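Local coordinates for protein type IV pilus biogenesis factor PilY1 (Pseudomonas aeruginosa, PDB 3HX6) that primes type IV pilus assembly, stabilises assembled fibres probably by countering their retraction, and supports calcium-dependent twitching motility and adhesion to host cells, at residues 253-258 / 332-337; 267-272 / 371-376. The protein carries 3 engineered substitutions. All coordinates share one frame; numbering follows the deposited sequence.

Contact 1. Residues 253-258 / 332-337; sequences SPRLAD and PSLVRH. With CA (calcium ion), chain C.
Arg255 and Pro332 carry the polar part of this contact through a single direct hydrogen bond, from Arg255 NE to Pro332 O, 2.7 Å long with an N-H...O angle of 157°. The carbonyl points almost straight at its donor, and its oxygen lies at the edge of the guanidinium, in the plane. The side chain reaches it by leaving the strand with CG anti to the backbone N (chi1 174°) and then bending at its second and third torsions, which curls the head round the carbonyl instead of extending past it. Water 1 adds an indirect bridge: it accepts from Arg255 NH2 at 2.9 Å and lies 2.8 Å from Ser333 OG in a second hydrogen bond. Arg255 NH2 also has a long, weak ion pair with Asp452.

The strands concerned, 253-257 and 333-336, run at 28° to each other with axes 7.8 Å apart at closest approach, a separation that matches packing between sheets rather than pairing within one. Each is the outermost strand of its sheet and pairs with the next strand antiparallel, so the contact joins the first strands of successive blades of the C-terminal beta-propeller.

Apolar contacts fill the rest of the interface. The Pro332 ring presents CD to the aliphatic base of Arg255, 3.7 Å from Arg255 CB. Further along, Leu334 brings its CD1 methyl to Ala257 CB at 3.5 Å, tighter than ordinary carbon packing, and Tyr269 and Val345 also touch this leucine.

Metal coordination begins just past the end of strand 253-257. Asp258 turns away from 332-337 and gives OD1 to the calcium ion at 2.6 Å; water 2, Asn260, Asp262, Asp266 and the carbonyl of Val264 also bind it, an alternating ligand spacing that resembles an EF-hand loop.

Contact 2. Residues 267-272 / 371-376; sequences YAYAGD and IWDQQT
The Tyr269 ring meets Asp373 at its edge: OD2 lies in the ring plane and accepts a hydrogen bond of 2.6 Å from Tyr269 OH. Asp373, its CG anti to the backbone N (chi1 -178°), extends a carboxylate turned 76° from the ring, and the hydroxyl reaches OD2 on its anti side, 32° out of the carboxylate plane. The Tyr267 ring has Thr376 O near its plane at the edge, while Arg279 makes a cation-pi contact with it. Trp372 is sandwiched, with Gln374 CG over the centre of one face and a stacked His337 on the other.

Beyond the strand end at Asp373, the chain folds into an Asx turn, in which Gln375 N donates to Asp373 OD1 at 3.1 Å from above the carboxylate plane. Tyr267 OH donates to water 3 at 2.6 Å, and the water donates to Gln375 O at 2.8 Å; Gly378 N also bonds to this hydroxyl. Two tyrosines from the second strand of one propeller blade thus grip the exit of the next blade's third strand.

Asp373 OD2 also forms a salt bridge with Arg279, so this buried carboxylate is probably ionised, its charge shared between a phenol and a guanidinium.

How the contacts relate
From the N terminus the segments come in the order 253-258, 267-272, 332-337, 371-376. Contact 1 closes the first loop by returning the chain to 253-258 from 332-337; contact 2 starts inside that loop and closes outside it, so the two cross. Strands 251-257 and 267-272 are antiparallel neighbours joined by the calcium-binding loop. Probable backbone hydrogen bonds connect the contacts directly: Arg255 N lies 2.7 Å from Tyr269 O, and Ala257 N lies 2.7 Å from Tyr267 O. On the other side, strands 333-336 and 367-373 belong to one sheet with 343-348 between them. The contacts, centred about 7 Å apart, therefore join the same two propeller blades at successive strands.

Contact 1. Residues 253-258 / 332-337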
loop_
_atom_site.group_PDB
_atom_site.type_symbol
_atom_site.label_atom_id
_atom_site.label_comp_id
_atom_site.label_asym_id
_atom_site.label_seq_id
_atom_site.Cartn_x
_atom_site.Cartn_y
_atom_site.Cartn_z
ATOM N N SER A 253 -19.288 -21.730 -4.527
ATOM C CA SER A 253 -17.991 -21.289 -4.018
ATOM C C SER A 253 -17.865 -21.370 -2.504
ATOM O O SER A 253 -18.661 -20.789 -1.767
ATOM C CB SER A 253 -17.719 -19.848 -4.462
ATOM O OG SER A 253 -18.015 -19.675 -5.836
ATOM N N PRO A 254 -16.841 -22.082 -2.012
ATOM C CA PRO A 254 -16.695 -22.174 -0.557
ATOM C C PRO A 254 -15.829 -21.066 0.020
ATOM O O PRO A 254 -15.055 -20.426 -0.700
ATOM C CB PRO A 254 -16.039 -23.535 -0.367
ATOM C CG PRO A 254 -15.108 -23.590 -1.552
ATOM C CD PRO A 254 -15.968 -23.055 -2.696
ATOM N N ARG A 255 -15.984 -20.835 1.320
ATOM C CA ARG A 255 -15.167 -19.872 2.034
ATOM C C ARG A 255 -14.520 -20.693 3.151
ATOM O O ARG A 255 -15.209 -21.282 3.985
ATOM C CB ARG A 255 -16.013 -18.755 2.650
ATOM C CG ARG A 255 -15.215 -17.795 3.543
ATOM C CD ARG A 255 -14.188 -16.981 2.747
ATOM N NE ARG A 255 -14.838 -16.209 1.695
ATOM C CZ ARG A 255 -14.206 -15.428 0.823
ATOM N NH1 ARG A 255 -12.884 -15.302 0.871
ATOM N NH2 ARG A 255 -14.898 -14.789 -0.113
ATOM N N LEU A 256 -13.199 -20.757 3.157
ATOM C CA LEU A 256 -12.513 -21.513 4.191
ATOM C C LEU A 256 -12.294 -20.650 5.422
ATOM O O LEU A 256 -12.094 -19.438 5.312
ATOM C CB LEU A 256 -11.183 -22.043 3.656
ATOM C CG LEU A 256 -11.276 -23.460 3.074
ATOM C CD1 LEU A 256 -12.416 -23.560 2.070
ATOM C CD2 LEU A 256 -9.951 -23.819 2.441
ATOM N N ALA A 257 -12.354 -21.275 6.592
ATOM C CA ALA A 257 -12.160 -20.562 7.850
ATOM C C ALA A 257 -10.977 -21.155 8.596
ATOM O O ALA A 257 -10.834 -22.376 8.683
ATOM C CB ALA A 257 -13.413 -20.658 8.716
ATOM N N ASP A 258 -10.144 -20.270 9.132
ATOM C CA ASP A 258 -8.960 -20.635 9.900
ATOM C C ASP A 258 -9.136 -19.909 11.228
ATOM O O ASP A 258 -8.800 -18.734 11.352
ATOM C CB ASP A 258 -7.707 -20.139 9.170
ATOM C CG ASP A 258 -6.455 -20.230 10.025
ATOM O OD1 ASP A 258 -6.484 -20.915 11.065
ATOM O OD2 ASP A 258 -5.437 -19.617 9.646
ATOM N N PRO A 332 -19.462 -17.328 0.942
ATOM C CA PRO A 332 -19.856 -16.614 2.152
ATOM C C PRO A 332 -18.629 -15.829 2.614
ATOM O O PRO A 332 -17.527 -16.032 2.093
ATOM C CB PRO A 332 -20.176 -17.739 3.144
ATOM C CG PRO A 332 -20.430 -18.936 2.276
ATOM C CD PRO A 332 -19.415 -18.779 1.187
ATOM N N SER A 333 -18.836 -14.926 3.567
ATOM C CA SER A 333 -17.762 -14.139 4.166
ATOM C C SER A 333 -17.985 -14.325 5.655
ATOM O O SER A 333 -19.122 -14.485 6.087
ATOM C CB SER A 333 -17.870 -12.653 3.801
ATOM O OG SER A 333 -17.323 -12.412 2.522
ATOM N N LEU A 334 -16.914 -14.309 6.437
ATOM C CA LEU A 334 -17.035 -14.518 7.876
ATOM C C LEU A 334 -16.505 -13.351 8.688
ATOM O O LEU A 334 -15.445 -12.807 8.384
ATOM C CB LEU A 334 -16.279 -15.789 8.277
ATOM C CG LEU A 334 -16.650 -17.065 7.515
ATOM C CD1 LEU A 334 -15.677 -18.175 7.877
ATOM C CD2 LEU A 334 -18.069 -17.470 7.840
ATOM N N VAL A 335 -17.251 -12.967 9.720
ATOM C CA VAL A 335 -16.831 -11.877 10.596
ATOM C C VAL A 335 -17.029 -12.358 12.031
ATOM O O VAL A 335 -18.082 -12.901 12.362
ATOM C CB VAL A 335 -17.676 -10.592 10.366
ATOM C CG1 VAL A 335 -17.179 -9.478 11.262
ATOM C CG2 VAL A 335 -17.590 -10.154 8.905
ATOM N N ARG A 336 -16.017 -12.180 12.876
ATOM C CA ARG A 336 -16.136 -12.607 14.266
ATOM C C ARG A 336 -17.313 -11.881 14.917
ATOM O O ARG A 336 -17.469 -10.670 14.765
ATOM C CB ARG A 336 -14.855 -12.291 15.049
ATOM C CG ARG A 336 -14.808 -12.979 16.413
ATOM C CD ARG A 336 -13.658 -12.470 17.278
ATOM N NE ARG A 336 -12.341 -12.847 16.773
ATOM C CZ ARG A 336 -11.817 -14.067 16.863
ATOM N NH1 ARG A 336 -12.494 -15.050 17.441
ATOM N NH2 ARG A 336 -10.605 -14.301 16.380
ATOM N N HIS A 337 -18.147 -12.622 15.634
ATOM C CA HIS A 337 -19.289 -12.012 16.299
ATOM C C HIS A 337 -18.806 -10.971 17.321
ATOM O O HIS A 337 -17.735 -11.119 17.909
ATOM C CB HIS A 337 -20.113 -13.098 16.982
ATOM C CG HIS A 337 -21.443 -12.628 17.476
ATOM N ND1 HIS A 337 -21.600 -11.961 18.672
ATOM C CD2 HIS A 337 -22.676 -12.714 16.926
ATOM C CE1 HIS A 337 -22.875 -11.660 18.838
ATOM N NE2 HIS A 337 -23.550 -12.106 17.794
HETATM CA CA CA C . -6.348 -23.428 11.656
HETATM O O HOH W 1 -17.562 -13.771 0.058
HETATM O O HOH W 2 -5.140 -25.355 12.430
#

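Contact 2. Residues 267-272 / 371-376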
loop_
_atom_site.group_PDB
_atom_site.type_symbol
_atom_site.label_atom_id
_atom_site.label_comp_id
_atom_site.label_asym_id
_atom_site.label_seq_id
_atom_site.Cartn_x
_atom_site.Cartn_y
_atom_site.Cartn_z
ATOM N N TYR A 267 -12.532 -25.011 8.841
ATOM C CA TYR A 267 -13.905 -25.218 8.384
ATOM C C TYR A 267 -14.045 -24.654 6.981
ATOM O O TYR A 267 -13.216 -23.870 6.528
ATOM C CB TYR A 267 -14.912 -24.456 9.252
ATOM C CG TYR A 267 -14.938 -24.798 10.722
ATOM C CD1 TYR A 267 -15.489 -25.995 11.174
ATOM C CD2 TYR A 267 -14.455 -23.893 11.666
ATOM C CE1 TYR A 267 -15.565 -26.281 12.532
ATOM C CE2 TYR A 267 -14.526 -24.166 13.023
ATOM C CZ TYR A 267 -15.081 -25.358 13.450
ATOM O OH TYR A 267 -15.149 -25.615 14.792
ATOM N N ALA A 268 -15.124 -25.037 6.314
ATOM C CA ALA A 268 -15.424 -24.531 4.988
ATOM C C ALA A 268 -16.914 -24.238 5.021
ATOM O O ALA A 268 -17.684 -24.991 5.620
ATOM C CB ALA A 268 -15.109 -25.583 3.914
ATOM N N TYR A 269 -17.308 -23.128 4.413
ATOM C CA TYR A 269 -18.711 -22.743 4.344
ATOM C C TYR A 269 -19.042 -22.564 2.869
ATOM O O TYR A 269 -18.266 -21.972 2.122
ATOM C CB TYR A 269 -18.962 -21.418 5.067
ATOM C CG TYR A 269 -18.782 -21.461 6.566
ATOM C CD1 TYR A 269 -17.517 -21.354 7.145
ATOM C CD2 TYR A 269 -19.888 -21.544 7.410
ATOM C CE1 TYR A 269 -17.360 -21.313 8.538
ATOM C CE2 TYR A 269 -19.744 -21.509 8.797
ATOM C CZ TYR A 269 -18.479 -21.388 9.354
ATOM O OH TYR A 269 -18.338 -21.305 10.725
ATOM N N ALA A 270 -20.191 -23.073 2.449
ATOM C CA ALA A 270 -20.581 -22.956 1.054
ATOM C C ALA A 270 -22.087 -23.084 0.876
ATOM O O ALA A 270 -22.728 -23.916 1.516
ATOM C CB ALA A 270 -19.860 -24.038 0.224
ATOM N N GLY A 271 -22.651 -22.249 0.015
ATOM C CA GLY A 271 -24.075 -22.332 -0.245
ATOM C C GLY A 271 -24.267 -23.249 -1.437
ATOM O O GLY A 271 -23.286 -23.675 -2.058
ATOM N N ASP A 272 -25.513 -23.587 -1.753
ATOM C CA ASP A 272 -25.771 -24.443 -2.899
ATOM C C ASP A 272 -26.942 -23.888 -3.717
ATOM O O ASP A 272 -27.540 -22.875 -3.346
ATOM C CB ASP A 272 -26.029 -25.888 -2.446
ATOM C CG ASP A 272 -27.308 -26.044 -1.638
ATOM O OD1 ASP A 272 -27.469 -27.117 -1.005
ATOM O OD2 ASP A 272 -28.150 -25.117 -1.634
ATOM N N ILE A 371 -25.781 -14.842 9.335
ATOM C CA ILE A 371 -26.184 -15.871 10.290
ATOM C C ILE A 371 -25.123 -16.178 11.347
ATOM O O ILE A 371 -23.959 -16.398 11.037
ATOM C CB ILE A 371 -26.525 -17.193 9.568
ATOM C CG1 ILE A 371 -27.623 -16.956 8.531
ATOM C CG2 ILE A 371 -26.964 -18.244 10.590
ATOM C CD1 ILE A 371 -28.927 -16.444 9.107
ATOM N N TRP A 372 -25.541 -16.222 12.602
ATOM C CA TRP A 372 -24.610 -16.495 13.685
ATOM C C TRP A 372 -24.281 -17.975 13.839
ATOM O O TRP A 372 -25.158 -18.780 14.125
ATOM C CB TRP A 372 -25.185 -15.972 15.000
ATOM C CG TRP A 372 -24.225 -15.972 16.152
ATOM C CD1 TRP A 372 -22.891 -16.267 16.118
ATOM C CD2 TRP A 372 -24.516 -15.588 17.501
ATOM N NE1 TRP A 372 -22.336 -16.086 17.359
ATOM C CE2 TRP A 372 -23.309 -15.668 18.228
ATOM C CE3 TRP A 372 -25.682 -15.179 18.165
ATOM C CZ2 TRP A 372 -23.231 -15.352 19.592
ATOM C CZ3 TRP A 372 -25.607 -14.866 19.526
ATOM C CH2 TRP A 372 -24.387 -14.955 20.221
ATOM N N ASP A 373 -23.020 -18.330 13.618
ATOM C CA ASP A 373 -22.573 -19.705 13.817
ATOM C C ASP A 373 -21.896 -19.605 15.185
ATOM O O ASP A 373 -20.823 -19.025 15.297
ATOM C CB ASP A 373 -21.538 -20.118 12.766
ATOM C CG ASP A 373 -21.089 -21.559 12.929
ATOM O OD1 ASP A 373 -21.424 -22.170 13.972
ATOM O OD2 ASP A 373 -20.399 -22.081 12.026
ATOM N N GLN A 374 -22.525 -20.152 16.222
ATOM C CA GLN A 374 -21.969 -20.063 17.572
ATOM C C GLN A 374 -21.053 -21.210 17.970
ATOM O O GLN A 374 -20.537 -21.236 19.088
ATOM C CB GLN A 374 -23.099 -19.985 18.596
ATOM C CG GLN A 374 -24.211 -19.031 18.238
ATOM C CD GLN A 374 -25.179 -18.851 19.387
ATOM O OE1 GLN A 374 -26.360 -18.592 19.184
ATOM N NE2 GLN A 374 -24.675 -18.978 20.604
ATOM N N GLN A 375 -20.843 -22.152 17.060
ATOM C CA GLN A 375 -20.017 -23.322 17.356
ATOM C C GLN A 375 -18.795 -23.371 16.453
ATOM O O GLN A 375 -18.640 -24.296 15.666
ATOM C CB GLN A 375 -20.852 -24.586 17.155
ATOM C CG GLN A 375 -22.157 -24.576 17.931
ATOM C CD GLN A 375 -23.013 -25.791 17.632
ATOM O OE1 GLN A 375 -23.659 -25.874 16.585
ATOM N NE2 GLN A 375 -23.006 -26.750 18.544
ATOM N N THR A 376 -17.921 -22.379 16.587
ATOM C CA THR A 376 -16.736 -22.279 15.744
ATOM C C THR A 376 -15.422 -22.470 16.495
ATOM O O THR A 376 -14.368 -22.052 16.024
ATOM C CB THR A 376 -16.696 -20.904 15.055
ATOM O OG1 THR A 376 -16.621 -19.881 16.056
ATOM C CG2 THR A 376 -17.960 -20.686 14.216
HETATM O O HOH W 3 -17.306 -26.707 15.634
#